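Local coordinates for glucosidase (Croceicoccus marinus, PDB 5Z3K), which probably hydrolyses O-glycosidic bonds as a beta-glucosidase of glycoside hydrolase family 39, at residues A[343-349]-A[360-365]; A[366-370]-A[430-434]. One frame throughout, in Å; residues are numbered along the deposited sequence.

The chain starts with strand 6-13 of the mixed sheet, builds the TIM barrel, and leaves it through helix 329-341 into contact 1, where 343-349 runs out and 360-365 returns antiparallel beside it, closing a beta hairpin with ten residues between the segments. Contact 2 opens at once, at D366, but its second segment arrives only after another 59 residues, in the loop between strands 423-429 and 438-446. The two closures follow in series, neither nested nor crossed. Strands 357-363 and 369-376 are neighbours in the mixed sheet, with a probable hydrogen bond from T364 N to T369 O, and R363 also packs on I370 and P432. The contact centres lie about 10 Å apart.

Contact 1 (A[343-349]-A[360-365]); sequences TTERLAI and LAGRTA
A classic beta bulge opens this hairpin: T344 and E345 both face R363, and both their N atoms donate to R363 O, T344 N at 3.1 Å and E345 N at 3.2 Å. R363 N returns a 2.8 Å bond to E345 O, making E345-R363 a hydrogen-bonded antiparallel pair. Next comes the non-hydrogen-bonded pair R346-G362, with CA atoms 4.1 Å apart; a CB on G362 would clash with T343 OG1, which bonds to T340 O. Then L347 N reaches A361 O at 2.8 Å. The axes of 345-349 and 360-363 approach to 4.2 Å, at 137° between their directions, well short of straight antiparallel. On the face carrying E345, L347, A361 and R363, E345 (m, t) forms a salt bridge from OE2 to R363 NE at 2.6 Å, and L347 CB sits 3.9 Å from A361 CB. Beyond, I349 CB still lies 4.1 Å from A361 CB. One water links R346 NE (2.9 Å) and L347 O (2.8 Å), while the R346 guanidinium continues to a salt bridge with D293. The arrangement is that of a bulged antiparallel beta hairpin, here where the chain returns into the beta-sandwich domain that accompanies the GH39 barrel.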
loop_
_atom_site.group_PDB
_atom_site.type_symbol
_atom_site.label_atom_id
_atom_site.label_comp_id
_atom_site.label_asym_id
_atom_site.label_seq_id
_atom_site.Cartn_x
_atom_site.Cartn_y
_atom_site.Cartn_z
ATOM N N THR A 343 9.501 -2.765 -12.687
ATOM C CA THR A 343 9.722 -2.812 -14.121
ATOM C C THR A 343 8.789 -1.818 -14.799
ATOM O O THR A 343 7.785 -1.385 -14.230
ATOM C CB THR A 343 9.491 -4.218 -14.666
ATOM O OG1 THR A 343 8.119 -4.590 -14.471
ATOM C CG2 THR A 343 10.404 -5.213 -13.961
ATOM N N THR A 344 9.146 -1.410 -16.008
ATOM C CA THR A 344 8.341 -0.392 -16.660
ATOM C C THR A 344 7.485 -0.933 -17.777
ATOM O O THR A 344 6.398 -0.408 -18.011
ATOM C CB THR A 344 9.220 0.729 -17.213
ATOM O OG1 THR A 344 10.205 0.169 -18.076
ATOM C CG2 THR A 344 9.904 1.470 -16.063
ATOM N N GLU A 345 7.950 -1.959 -18.466
ATOM C CA GLU A 345 7.211 -2.536 -19.578
ATOM C C GLU A 345 6.655 -3.875 -19.115
ATOM O O GLU A 345 7.413 -4.805 -18.837
ATOM C CB GLU A 345 8.114 -2.656 -20.800
ATOM C CG GLU A 345 8.516 -1.273 -21.319
ATOM C CD GLU A 345 9.389 -1.311 -22.556
ATOM O OE1 GLU A 345 9.554 -0.245 -23.187
ATOM O OE2 GLU A 345 9.915 -2.393 -22.896
ATOM N N ARG A 346 5.332 -3.959 -18.999
ATOM C CA ARG A 346 4.718 -5.222 -18.631
ATOM C C ARG A 346 4.769 -6.172 -19.819
ATOM O O ARG A 346 4.575 -5.762 -20.965
ATOM C CB ARG A 346 3.270 -5.007 -18.188
ATOM C CG ARG A 346 2.594 -6.266 -17.677
ATOM C CD ARG A 346 1.343 -5.896 -16.923
ATOM N NE ARG A 346 0.549 -7.055 -16.541
ATOM C CZ ARG A 346 -0.731 -6.982 -16.213
ATOM N NH1 ARG A 346 -1.351 -5.804 -16.229
ATOM N NH2 ARG A 346 -1.392 -8.076 -15.874
ATOM N N LEU A 347 5.050 -7.440 -19.533
ATOM C CA LEU A 347 5.160 -8.487 -20.537
ATOM C C LEU A 347 3.983 -9.437 -20.404
ATOM O O LEU A 347 3.426 -9.596 -19.319
ATOM C CB LEU A 347 6.475 -9.265 -20.369
ATOM C CG LEU A 347 7.747 -8.450 -20.603
ATOM C CD1 LEU A 347 8.996 -9.255 -20.218
ATOM C CD2 LEU A 347 7.833 -7.954 -22.043
ATOM N N ALA A 348 3.611 -10.075 -21.514
ATOM C CA ALA A 348 2.516 -11.038 -21.484
ATOM C C ALA A 348 2.963 -12.333 -20.822
ATOM O O ALA A 348 3.952 -12.938 -21.244
ATOM C CB ALA A 348 2.027 -11.335 -22.903
ATOM N N ILE A 349 2.229 -12.773 -19.795
ATOM C CA ILE A 349 2.392 -14.113 -19.235
ATOM C C ILE A 349 1.034 -14.808 -19.262
ATOM O O ILE A 349 0.015 -14.243 -18.835
ATOM C CB ILE A 349 2.997 -14.112 -17.812
ATOM C CG1 ILE A 349 3.171 -15.552 -17.303
ATOM C CG2 ILE A 349 2.168 -13.261 -16.836
ATOM C CD1 ILE A 349 4.189 -15.686 -16.161
ATOM N N LEU A 360 2.951 -12.672 -13.033
ATOM C CA LEU A 360 3.111 -11.320 -13.539
ATOM C C LEU A 360 4.514 -11.195 -14.109
ATOM O O LEU A 360 5.476 -11.691 -13.513
ATOM C CB LEU A 360 2.879 -10.290 -12.417
ATOM C CG LEU A 360 3.045 -8.802 -12.731
ATOM C CD1 LEU A 360 2.004 -8.315 -13.723
ATOM C CD2 LEU A 360 2.969 -7.965 -11.446
ATOM N N ALA A 361 4.640 -10.535 -15.260
ATOM C CA ALA A 361 5.941 -10.433 -15.910
ATOM C C ALA A 361 6.185 -9.015 -16.407
ATOM O O ALA A 361 5.263 -8.328 -16.853
ATOM C CB ALA A 361 6.051 -11.415 -17.083
ATOM N N GLY A 362 7.448 -8.594 -16.368
ATOM C CA GLY A 362 7.794 -7.259 -16.824
ATOM C C GLY A 362 9.276 -7.160 -17.114
ATOM O O GLY A 362 10.063 -8.043 -16.762
ATOM N N ARG A 363 9.662 -6.081 -17.788
ATOM C CA ARG A 363 11.081 -5.861 -18.063
ATOM C C ARG A 363 11.458 -4.416 -17.761
ATOM O O ARG A 363 10.620 -3.512 -17.813
ATOM C CB ARG A 363 11.454 -6.225 -19.510
ATOM C CG ARG A 363 10.784 -5.409 -20.578
ATOM C CD ARG A 363 11.302 -5.804 -21.956
ATOM N NE ARG A 363 10.895 -4.827 -22.960
ATOM C CZ ARG A 363 10.873 -5.053 -24.267
ATOM N NH1 ARG A 363 11.225 -6.241 -24.742
ATOM N NH2 ARG A 363 10.492 -4.086 -25.094
ATOM N N THR A 364 12.729 -4.204 -17.408
ATOM C CA THR A 364 13.196 -2.872 -17.043
ATOM C C THR A 364 13.324 -1.969 -18.268
ATOM O O THR A 364 13.391 -2.428 -19.413
ATOM C CB THR A 364 14.556 -2.948 -16.347
ATOM O OG1 THR A 364 15.443 -3.708 -17.174
ATOM C CG2 THR A 364 14.434 -3.616 -14.992
ATOM N N ALA A 365 13.415 -0.658 -18.006
ATOM C CA ALA A 365 13.431 0.312 -19.099
ATOM C C ALA A 365 14.611 0.083 -20.040
ATOM O O ALA A 365 14.471 0.218 -21.262
ATOM C CB ALA A 365 13.450 1.737 -18.546
HETATM O O HOH W 1 12.604 -2.453 -22.358
HETATM O O HOH W 2 1.941 -9.594 -16.976
#

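Contact 2 (A[366-370]-A[430-434]); sequences DGDTI and HLPWG
This is a mainly van der Waals contact between a tight turn and the start of a strand, in the sheet region beside the barrel: 430-434, in the loop after strand 423-429, packs on the lead-in to strand 369-376, with backbone carbonyls at the tryptophan ring and no hydrogen bond across. The nearest CA atoms are those of G367 and P432, 6.9 Å apart, and of D368 and W433, 7.1 Å apart. Segment 366-370 starts with an Asx turn, D366 OD1 accepting from D368 N at 2.9 Å, and G367 takes a positive phi of 75°. In the other segment, L431 to G434 form a type I beta turn, closed by G434 N to L431 O at 3.1 Å, which presents P432 and W433 to the strand. W433 (chi1 p, chi2 80°) sets its ring edge against G367 O, which lies 3.2 Å from W433 CE3. The CA-to-CB bond of I370 (m, m) points toward 430-434, and its CG1 lies 3.9 Å from W433 CH2 and 4.3 Å from L431 CD2, its CD1 4.0 Å from P432 CD. D368 is held by a salt bridge to R482 of strand 474-482, whose I480 and R482 also touch the W433 side chain.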
loop_
_atom_site.group_PDB
_atom_site.type_symbol
_atom_site.label_atom_id
_atom_site.label_comp_id
_atom_site.label_asym_id
_atom_site.label_seq_id
_atom_site.Cartn_x
_atom_site.Cartn_y
_atom_site.Cartn_z
ATOM N N ASP A 366 15.772 -0.294 -19.500
ATOM C CA ASP A 366 16.940 -0.531 -20.344
ATOM C C ASP A 366 16.873 -1.850 -21.106
ATOM O O ASP A 366 17.785 -2.135 -21.891
ATOM C CB ASP A 366 18.230 -0.450 -19.509
ATOM C CG ASP A 366 18.376 -1.588 -18.497
ATOM O OD1 ASP A 366 17.550 -2.520 -18.471
ATOM O OD2 ASP A 366 19.347 -1.549 -17.717
ATOM N N GLY A 367 15.830 -2.655 -20.896
ATOM C CA GLY A 367 15.636 -3.890 -21.623
ATOM C C GLY A 367 16.525 -5.048 -21.217
ATOM O O GLY A 367 16.408 -6.125 -21.807
ATOM N N ASP A 368 17.385 -4.882 -20.218
ATOM C CA ASP A 368 18.376 -5.904 -19.882
ATOM C C ASP A 368 17.933 -6.847 -18.765
ATOM O O ASP A 368 18.673 -7.780 -18.433
ATOM C CB ASP A 368 19.697 -5.237 -19.469
ATOM C CG ASP A 368 20.543 -4.821 -20.661
ATOM O OD1 ASP A 368 20.309 -5.351 -21.773
ATOM O OD2 ASP A 368 21.438 -3.966 -20.479
ATOM N N THR A 369 16.763 -6.633 -18.173
ATOM C CA THR A 369 16.313 -7.443 -17.046
ATOM C C THR A 369 14.846 -7.799 -17.244
ATOM O O THR A 369 14.013 -6.900 -17.375
ATOM C CB THR A 369 16.498 -6.697 -15.717
ATOM O OG1 THR A 369 17.886 -6.387 -15.514
ATOM C CG2 THR A 369 15.987 -7.539 -14.555
ATOM N N ILE A 370 14.538 -9.098 -17.264
ATOM C CA ILE A 370 13.159 -9.605 -17.251
ATOM C C ILE A 370 12.859 -10.141 -15.856
ATOM O O ILE A 370 13.675 -10.881 -15.291
ATOM C CB ILE A 370 12.971 -10.731 -18.287
ATOM C CG1 ILE A 370 13.664 -10.412 -19.627
ATOM C CG2 ILE A 370 11.495 -11.140 -18.395
ATOM C CD1 ILE A 370 13.098 -9.259 -20.367
ATOM N N HIS A 430 11.782 -15.058 -27.094
ATOM C CA HIS A 430 12.085 -13.755 -27.683
ATOM C C HIS A 430 12.766 -12.810 -26.691
ATOM O O HIS A 430 12.392 -11.641 -26.571
ATOM C CB HIS A 430 10.819 -13.111 -28.250
ATOM C CG HIS A 430 10.130 -13.953 -29.273
ATOM N ND1 HIS A 430 10.634 -14.140 -30.542
ATOM C CD2 HIS A 430 8.984 -14.670 -29.212
ATOM C CE1 HIS A 430 9.822 -14.929 -31.224
ATOM N NE2 HIS A 430 8.815 -15.266 -30.439
ATOM N N LEU A 431 13.778 -13.314 -25.986
ATOM C CA LEU A 431 14.549 -12.444 -25.109
ATOM C C LEU A 431 15.035 -11.245 -25.920
ATOM O O LEU A 431 15.527 -11.428 -27.043
ATOM C CB LEU A 431 15.731 -13.180 -24.479
ATOM C CG LEU A 431 15.359 -14.236 -23.434
ATOM C CD1 LEU A 431 16.586 -15.001 -22.933
ATOM C CD2 LEU A 431 14.618 -13.603 -22.275
ATOM N N PRO A 432 14.853 -10.013 -25.426
ATOM C CA PRO A 432 14.932 -8.847 -26.323
ATOM C C PRO A 432 16.337 -8.500 -26.760
ATOM O O PRO A 432 16.498 -7.817 -27.780
ATOM C CB PRO A 432 14.311 -7.715 -25.491
ATOM C CG PRO A 432 14.522 -8.127 -24.064
ATOM C CD PRO A 432 14.469 -9.645 -24.054
ATOM N N TRP A 433 17.356 -8.932 -26.027
ATOM C CA TRP A 433 18.738 -8.696 -26.416
ATOM C C TRP A 433 19.274 -9.785 -27.339
ATOM O O TRP A 433 20.465 -9.766 -27.674
ATOM C CB TRP A 433 19.615 -8.584 -25.166
ATOM C CG TRP A 433 19.457 -9.758 -24.271
ATOM C CD1 TRP A 433 20.035 -10.980 -24.418
ATOM C CD2 TRP A 433 18.651 -9.833 -23.087
ATOM N NE1 TRP A 433 19.645 -11.817 -23.397
ATOM C CE2 TRP A 433 18.791 -11.136 -22.568
ATOM C CE3 TRP A 433 17.828 -8.927 -22.419
ATOM C CZ2 TRP A 433 18.131 -11.558 -21.417
ATOM C CZ3 TRP A 433 17.184 -9.341 -21.267
ATOM C CH2 TRP A 433 17.340 -10.641 -20.778
ATOM N N GLY A 434 18.437 -10.728 -27.744
ATOM C CA GLY A 434 18.821 -11.724 -28.720
ATOM C C GLY A 434 19.205 -13.057 -28.106
ATOM O O GLY A 434 18.818 -13.410 -26.989
#